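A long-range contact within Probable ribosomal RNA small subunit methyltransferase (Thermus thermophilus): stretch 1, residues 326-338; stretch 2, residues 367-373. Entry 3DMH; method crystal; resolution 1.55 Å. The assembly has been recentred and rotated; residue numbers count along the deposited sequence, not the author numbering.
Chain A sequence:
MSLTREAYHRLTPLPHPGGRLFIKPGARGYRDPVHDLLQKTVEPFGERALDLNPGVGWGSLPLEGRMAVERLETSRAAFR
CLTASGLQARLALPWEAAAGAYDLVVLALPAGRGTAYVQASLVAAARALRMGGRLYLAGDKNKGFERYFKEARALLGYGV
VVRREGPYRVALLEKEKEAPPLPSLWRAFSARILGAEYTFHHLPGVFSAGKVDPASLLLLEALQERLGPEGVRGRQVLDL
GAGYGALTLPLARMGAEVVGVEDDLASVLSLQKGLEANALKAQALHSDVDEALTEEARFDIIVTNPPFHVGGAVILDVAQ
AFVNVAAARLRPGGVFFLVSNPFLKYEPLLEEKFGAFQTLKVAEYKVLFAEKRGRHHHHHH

Stretch 1, residues 326-338: AAARLRPGGVFFL
Stretch 2, residues 367-373: VLFAEKR

Stretch 1 opens with the last turn of a helix, Ala326 to Arg329. Leu330 is the first residue to leave helical angles, with phi/psi of -83/135°. The chain then turns a corner at Pro332 and Gly333 through a type II beta turn from Arg331 to Gly334. The turn is closed by Gly334 N donating to Arg331 O at 2.7 Å. Pro332 sits at -51/137° and Gly333 at 85/-11°. A side chain at Gly333 would be jammed against the carbonyl oxygen of the residue before, so this position calls for glycine.

From the turn the chain runs extended through Leu338 and onward; residues Gly334 to Leu338 have phi between -67 and -133° and psi between 130 and 158°. This segment lies against strand 367-371, whose residues have phi between -102 and -147° and psi between 117 and 153°. The two run antiparallel, at 165° between their directions, and their axes approach to 4.7 Å. In the register, Val335 CA pairs with Glu371 CA at 4.5 Å, Phe336 CA with Ala370 CA at 5.1 Å, Phe337 CA with Phe369 CA at 4.8 Å and Leu338 CA with Leu368 CA at 5.2 Å.

Phe336 and Leu338 belong to the hydrogen-bonded pairs. Phe336 N donates to Ala370 O at 2.8 Å, and Ala370 N returns a bond to Phe336 O at 3.0 Å. Leu338 N reaches Leu368 O at 2.9 Å, while Leu368 N reaches Leu338 O at 2.8 Å. Two more backbone bonds lie beyond the Val335-Glu371 pair. Lys372 N donates to Gly334 O at 2.8 Å, and Gly333 N donates to Lys372 O at 3.0 Å. CA-H...O contacts supplement the ladder; the shortest joins Phe369 CA to Phe336 O at 3.2 Å.

Side chains alternate between the two faces. Val335, Phe337, Phe369 and Glu371 share one face. Phe369 (chi1 t, chi2 90°) directs its edge toward the face of the Phe337 ring (chi1 m, chi2 -99°). The Phe337 and Phe369 ring centroids are 5.2 Å apart and their planes meet at 68°. Phe337 CE1 lies 3.7 Å from Phe369 CD1. This edge-to-face arrangement sets ring hydrogens against the pi cloud. Val335 (chi1 m) brings CG1 to 3.5 Å from Phe369 CZ, a close apolar contact. Glu371, with chi1 and chi2 both t, is exposed.

Phe336, Leu338, Leu368 and Ala370 occupy the other face. Phe336 CB and Ala370 CB are 4.5 Å apart, but the t rotamer of Phe336 leads its ring away from stretch 2. Leu338 is t,t and Leu368 is m,t; both are buried.

Lys372 follows the strand and has the largest area covered by the other stretch. Its CA-to-CB bond points toward stretch 1, and its rotamer is t, p, t, t. The aliphatic part passes Leu330, with Leu330 CB 3.9 Å from Lys372 CB. The chain then reaches the helical segment, where Lys372 NZ donates to Ala327 O at 2.8 Å. The ammonium thus bonds to a carbonyl oxygen near the helix end. Gly334 leaves room beside this region: an ideal CB on Gly334 would lie 2.7 Å from Leu330 CD2, a clash.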

ATOM      1  N   ALA A 326      10.302  15.447   1.767  1.00 20.91           N
ATOM      2  CA  ALA A 326      10.766  16.131   0.572  1.00 21.41           C
ATOM      3  C   ALA A 326      11.665  17.311   0.930  1.00 21.90           C
ATOM      4  O   ALA A 326      12.738  17.500   0.336  1.00 22.30           O
ATOM      5  CB  ALA A 326       9.583  16.601  -0.251  1.00 21.18           C
ATOM      6  N   ALA A 327      11.228  18.114   1.893  1.00 21.61           N
ATOM      7  CA  ALA A 327      12.023  19.264   2.332  1.00 22.67           C
ATOM      8  C   ALA A 327      13.386  18.828   2.872  1.00 22.50           C
ATOM      9  O   ALA A 327      14.418  19.462   2.595  1.00 23.19           O
ATOM     10  CB  ALA A 327      11.257  20.043   3.388  1.00 22.80           C
ATOM     11  N   ALA A 328      13.380  17.744   3.642  1.00 22.09           N
ATOM     12  CA  ALA A 328      14.579  17.250   4.302  1.00 23.14           C
ATOM     13  C   ALA A 328      15.556  16.546   3.360  1.00 23.75           C
ATOM     14  O   ALA A 328      16.766  16.539   3.611  1.00 24.56           O
ATOM     15  CB  ALA A 328      14.198  16.325   5.472  1.00 22.48           C
ATOM     16  N   ARG A 329      15.040  15.984   2.271  1.00 23.65           N
ATOM     17  CA  ARG A 329      15.842  15.153   1.377  1.00 23.92           C
ATOM     18  C   ARG A 329      16.368  15.924   0.177  1.00 24.12           C
ATOM     19  O   ARG A 329      17.176  15.387  -0.578  1.00 24.82           O
ATOM     20  CB  ARG A 329      15.031  13.954   0.877  1.00 24.19           C
ATOM     21  CG  ARG A 329      14.664  12.888   1.930  1.00 25.53           C
ATOM     22  CD  ARG A 329      15.828  11.955   2.112  1.00 24.86           C
ATOM     23  NE  ARG A 329      15.604  10.940   3.142  1.00 23.12           N
ATOM     24  CZ  ARG A 329      16.569  10.177   3.649  1.00 21.73           C
ATOM     25  NH1 ARG A 329      17.837  10.302   3.232  1.00 21.55           N
ATOM     26  NH2 ARG A 329      16.280   9.280   4.585  1.00 21.98           N
ATOM     27  N   LEU A 330      15.893  17.156  -0.023  1.00 24.10           N
ATOM     28  CA  LEU A 330      16.370  17.983  -1.146  1.00 24.17           C
ATOM     29  C   LEU A 330      17.674  18.697  -0.832  1.00 24.72           C
ATOM     30  O   LEU A 330      17.833  19.270   0.255  1.00 25.64           O
ATOM     31  CB  LEU A 330      15.328  19.026  -1.566  1.00 24.29           C
ATOM     32  CG  LEU A 330      14.221  18.519  -2.494  1.00 24.56           C
ATOM     33  CD1 LEU A 330      13.051  19.519  -2.598  1.00 25.75           C
ATOM     34  CD2 LEU A 330      14.775  18.179  -3.875  1.00 23.72           C
ATOM     35  N   ARG A 331      18.598  18.664  -1.792  1.00 24.49           N
ATOM     36  CA  ARG A 331      19.811  19.475  -1.721  1.00 25.11           C
ATOM     37  C   ARG A 331      19.454  20.938  -1.949  1.00 24.79           C
ATOM     38  O   ARG A 331      18.442  21.239  -2.581  1.00 24.97           O
ATOM     39  CB  ARG A 331      20.843  19.010  -2.755  1.00 24.95           C
ATOM     40  CG  ARG A 331      21.628  17.799  -2.297  1.00 27.27           C
ATOM     41  CD  ARG A 331      22.769  17.460  -3.243  1.00 29.14           C
ATOM     42  NE  ARG A 331      22.258  16.812  -4.440  1.00 29.96           N
ATOM     43  CZ  ARG A 331      22.310  15.506  -4.685  1.00 29.46           C
ATOM     44  NH1 ARG A 331      22.884  14.662  -3.836  1.00 28.09           N
ATOM     45  NH2 ARG A 331      21.782  15.044  -5.807  1.00 29.15           N
ATOM     46  N   PRO A 332      20.276  21.869  -1.430  1.00 24.82           N
ATOM     47  CA  PRO A 332      20.015  23.272  -1.765  1.00 24.65           C
ATOM     48  C   PRO A 332      19.879  23.477  -3.274  1.00 24.43           C
ATOM     49  O   PRO A 332      20.659  22.911  -4.050  1.00 24.63           O
ATOM     50  CB  PRO A 332      21.266  23.992  -1.259  1.00 24.74           C
ATOM     51  CG  PRO A 332      21.787  23.132  -0.169  1.00 24.99           C
ATOM     52  CD  PRO A 332      21.444  21.715  -0.540  1.00 24.91           C
ATOM     53  N   GLY A 333      18.889  24.268  -3.680  1.00 23.77           N
ATOM     54  CA  GLY A 333      18.588  24.459  -5.098  1.00 23.70           C
ATOM     55  C   GLY A 333      17.665  23.383  -5.655  1.00 23.41           C
ATOM     56  O   GLY A 333      17.165  23.506  -6.779  1.00 24.46           O
ATOM     57  N   GLY A 334      17.442  22.327  -4.880  1.00 23.03           N
ATOM     58  CA  GLY A 334      16.533  21.250  -5.299  1.00 22.37           C
ATOM     59  C   GLY A 334      15.081  21.689  -5.374  1.00 22.25           C
ATOM     60  O   GLY A 334      14.682  22.687  -4.759  1.00 22.51           O
ATOM     61  N   VAL A 335      14.286  20.952  -6.141  1.00 21.23           N
ATOM     62  CA  VAL A 335      12.890  21.328  -6.353  1.00 21.13           C
ATOM     63  C   VAL A 335      11.907  20.204  -6.035  1.00 20.95           C
ATOM     64  O   VAL A 335      12.237  19.016  -6.140  1.00 21.05           O
ATOM     65  CB  VAL A 335      12.661  21.877  -7.779  1.00 20.53           C
ATOM     66  CG1 VAL A 335      13.430  23.176  -7.990  1.00 21.33           C
ATOM     67  CG2 VAL A 335      13.038  20.853  -8.851  1.00 21.15           C
ATOM     68  N   PHE A 336      10.701  20.608  -5.640  1.00 20.34           N
ATOM     69  CA  PHE A 336       9.646  19.689  -5.206  1.00 20.20           C
ATOM     70  C   PHE A 336       8.376  19.961  -5.999  1.00 19.95           C
ATOM     71  O   PHE A 336       7.948  21.121  -6.117  1.00 20.81           O
ATOM     72  CB  PHE A 336       9.389  19.931  -3.725  1.00 19.93           C
ATOM     73  CG  PHE A 336       8.310  19.069  -3.118  1.00 20.04           C
ATOM     74  CD1 PHE A 336       8.265  17.695  -3.369  1.00 18.97           C
ATOM     75  CD2 PHE A 336       7.368  19.632  -2.263  1.00 20.81           C
ATOM     76  CE1 PHE A 336       7.290  16.878  -2.771  1.00 20.69           C
ATOM     77  CE2 PHE A 336       6.381  18.842  -1.655  1.00 19.79           C
ATOM     78  CZ  PHE A 336       6.342  17.460  -1.902  1.00 20.57           C
ATOM     79  N   PHE A 337       7.771  18.897  -6.532  1.00 19.39           N
ATOM     80  CA  PHE A 337       6.490  18.987  -7.235  1.00 19.17           C
ATOM     81  C   PHE A 337       5.491  18.060  -6.555  1.00 19.31           C
ATOM     82  O   PHE A 337       5.796  16.879  -6.351  1.00 19.58           O
ATOM     83  CB  PHE A 337       6.609  18.510  -8.692  1.00 19.74           C
ATOM     84  CG  PHE A 337       7.470  19.370  -9.551  1.00 18.72           C
ATOM     85  CD1 PHE A 337       6.912  20.329 -10.395  1.00 18.37           C
ATOM     86  CD2 PHE A 337       8.855  19.224  -9.527  1.00 19.91           C
ATOM     87  CE1 PHE A 337       7.729  21.125 -11.192  1.00 19.23           C
ATOM     88  CE2 PHE A 337       9.665  20.000 -10.323  1.00 20.24           C
ATOM     89  CZ  PHE A 337       9.105  20.962 -11.164  1.00 20.74           C
ATOM     90  N   LEU A 338       4.306  18.580  -6.230  1.00 19.00           N
ATOM     91  CA  LEU A 338       3.255  17.779  -5.595  1.00 19.09           C
ATOM     92  C   LEU A 338       1.929  18.026  -6.298  1.00 19.13           C
ATOM     93  O   LEU A 338       1.611  19.167  -6.629  1.00 19.45           O
ATOM     94  CB  LEU A 338       3.144  18.171  -4.119  1.00 19.22           C
ATOM     95  CG  LEU A 338       2.028  17.537  -3.282  1.00 20.44           C
ATOM     96  CD1 LEU A 338       2.422  17.396  -1.810  1.00 21.45           C
ATOM     97  CD2 LEU A 338       0.763  18.383  -3.414  1.00 21.60           C
ATOM     98  N   VAL A 367      -1.119  21.497  -9.041  1.00 19.40           N
ATOM     99  CA  VAL A 367       0.291  21.167  -8.934  1.00 20.39           C
ATOM    100  C   VAL A 367       0.970  22.292  -8.179  1.00 19.98           C
ATOM    101  O   VAL A 367       0.976  23.461  -8.617  1.00 20.05           O
ATOM    102  CB  VAL A 367       0.957  20.953 -10.311  1.00 20.15           C
ATOM    103  CG1 VAL A 367       2.426  20.591 -10.138  1.00 21.06           C
ATOM    104  CG2 VAL A 367       0.222  19.866 -11.105  1.00 21.08           C
ATOM    105  N   LEU A 368       1.515  21.935  -7.021  1.00 19.80           N
ATOM    106  CA  LEU A 368       2.283  22.868  -6.216  1.00 19.99           C
ATOM    107  C   LEU A 368       3.771  22.613  -6.400  1.00 20.96           C
ATOM    108  O   LEU A 368       4.190  21.487  -6.702  1.00 20.54           O
ATOM    109  CB  LEU A 368       1.891  22.762  -4.740  1.00 20.43           C
ATOM    110  CG  LEU A 368       0.412  23.040  -4.424  1.00 20.59           C
ATOM    111  CD1 LEU A 368       0.145  22.867  -2.939  1.00 21.76           C
ATOM    112  CD2 LEU A 368      -0.037  24.420  -4.882  1.00 22.13           C
ATOM    113  N   PHE A 369       4.553  23.673  -6.206  1.00 20.86           N
ATOM    114  CA  PHE A 369       5.991  23.646  -6.430  1.00 21.34           C
ATOM    115  C   PHE A 369       6.683  24.366  -5.288  1.00 21.86           C
ATOM    116  O   PHE A 369       6.166  25.351  -4.756  1.00 22.12           O
ATOM    117  CB  PHE A 369       6.302  24.348  -7.765  1.00 21.22           C
ATOM    118  CG  PHE A 369       7.777  24.607  -8.012  1.00 20.80           C
ATOM    119  CD1 PHE A 369       8.564  23.668  -8.668  1.00 22.44           C
ATOM    120  CD2 PHE A 369       8.362  25.814  -7.614  1.00 23.57           C
ATOM    121  CE1 PHE A 369       9.927  23.907  -8.906  1.00 22.20           C
ATOM    122  CE2 PHE A 369       9.726  26.071  -7.853  1.00 22.88           C
ATOM    123  CZ  PHE A 369      10.509  25.115  -8.500  1.00 22.77           C
ATOM    124  N   ALA A 370       7.852  23.863  -4.905  1.00 21.90           N
ATOM    125  CA  ALA A 370       8.703  24.566  -3.949  1.00 22.67           C
ATOM    126  C   ALA A 370      10.168  24.314  -4.258  1.00 23.03           C
ATOM    127  O   ALA A 370      10.538  23.275  -4.815  1.00 23.27           O
ATOM    128  CB  ALA A 370       8.373  24.144  -2.533  1.00 22.41           C
ATOM    129  N   GLU A 371      11.003  25.280  -3.888  1.00 24.57           N
ATOM    130  CA  GLU A 371      12.440  25.163  -4.069  1.00 25.93           C
ATOM    131  C   GLU A 371      13.120  25.181  -2.707  1.00 26.20           C
ATOM    132  O   GLU A 371      12.796  26.024  -1.861  1.00 26.12           O
ATOM    133  CB  GLU A 371      12.975  26.310  -4.941  1.00 25.84           C
ATOM    134  CG  GLU A 371      14.466  26.183  -5.265  1.00 26.98           C
ATOM    135  CD  GLU A 371      15.009  27.330  -6.094  1.00 27.19           C
ATOM    136  OE1 GLU A 371      14.305  27.795  -7.016  1.00 29.75           O
ATOM    137  OE2 GLU A 371      16.153  27.762  -5.824  1.00 30.10           O
ATOM    138  N   LYS A 372      14.060  24.259  -2.510  1.00 26.84           N
ATOM    139  CA  LYS A 372      14.859  24.212  -1.288  1.00 28.09           C
ATOM    140  C   LYS A 372      15.816  25.400  -1.241  1.00 29.24           C
ATOM    141  O   LYS A 372      16.624  25.590  -2.151  1.00 29.31           O
ATOM    142  CB  LYS A 372      15.644  22.901  -1.214  1.00 27.95           C
ATOM    143  CG  LYS A 372      16.466  22.707   0.064  1.00 28.62           C
ATOM    144  CD  LYS A 372      15.610  22.326   1.263  1.00 29.35           C
ATOM    145  CE  LYS A 372      16.487  22.022   2.465  1.00 29.43           C
ATOM    146  NZ  LYS A 372      15.704  21.662   3.679  1.00 30.57           N
ATOM    147  N   ARG A 373      15.710  26.192  -0.176  1.00 31.05           N
ATOM    148  CA  ARG A 373      16.599  27.347   0.033  1.00 32.33           C
ATOM    149  C   ARG A 373      17.895  26.939   0.719  1.00 33.36           C
ATOM    150  O   ARG A 373      18.366  25.807   0.573  1.00 34.56           O
ATOM    151  CB  ARG A 373      15.894  28.436   0.852  1.00 32.70           C
TER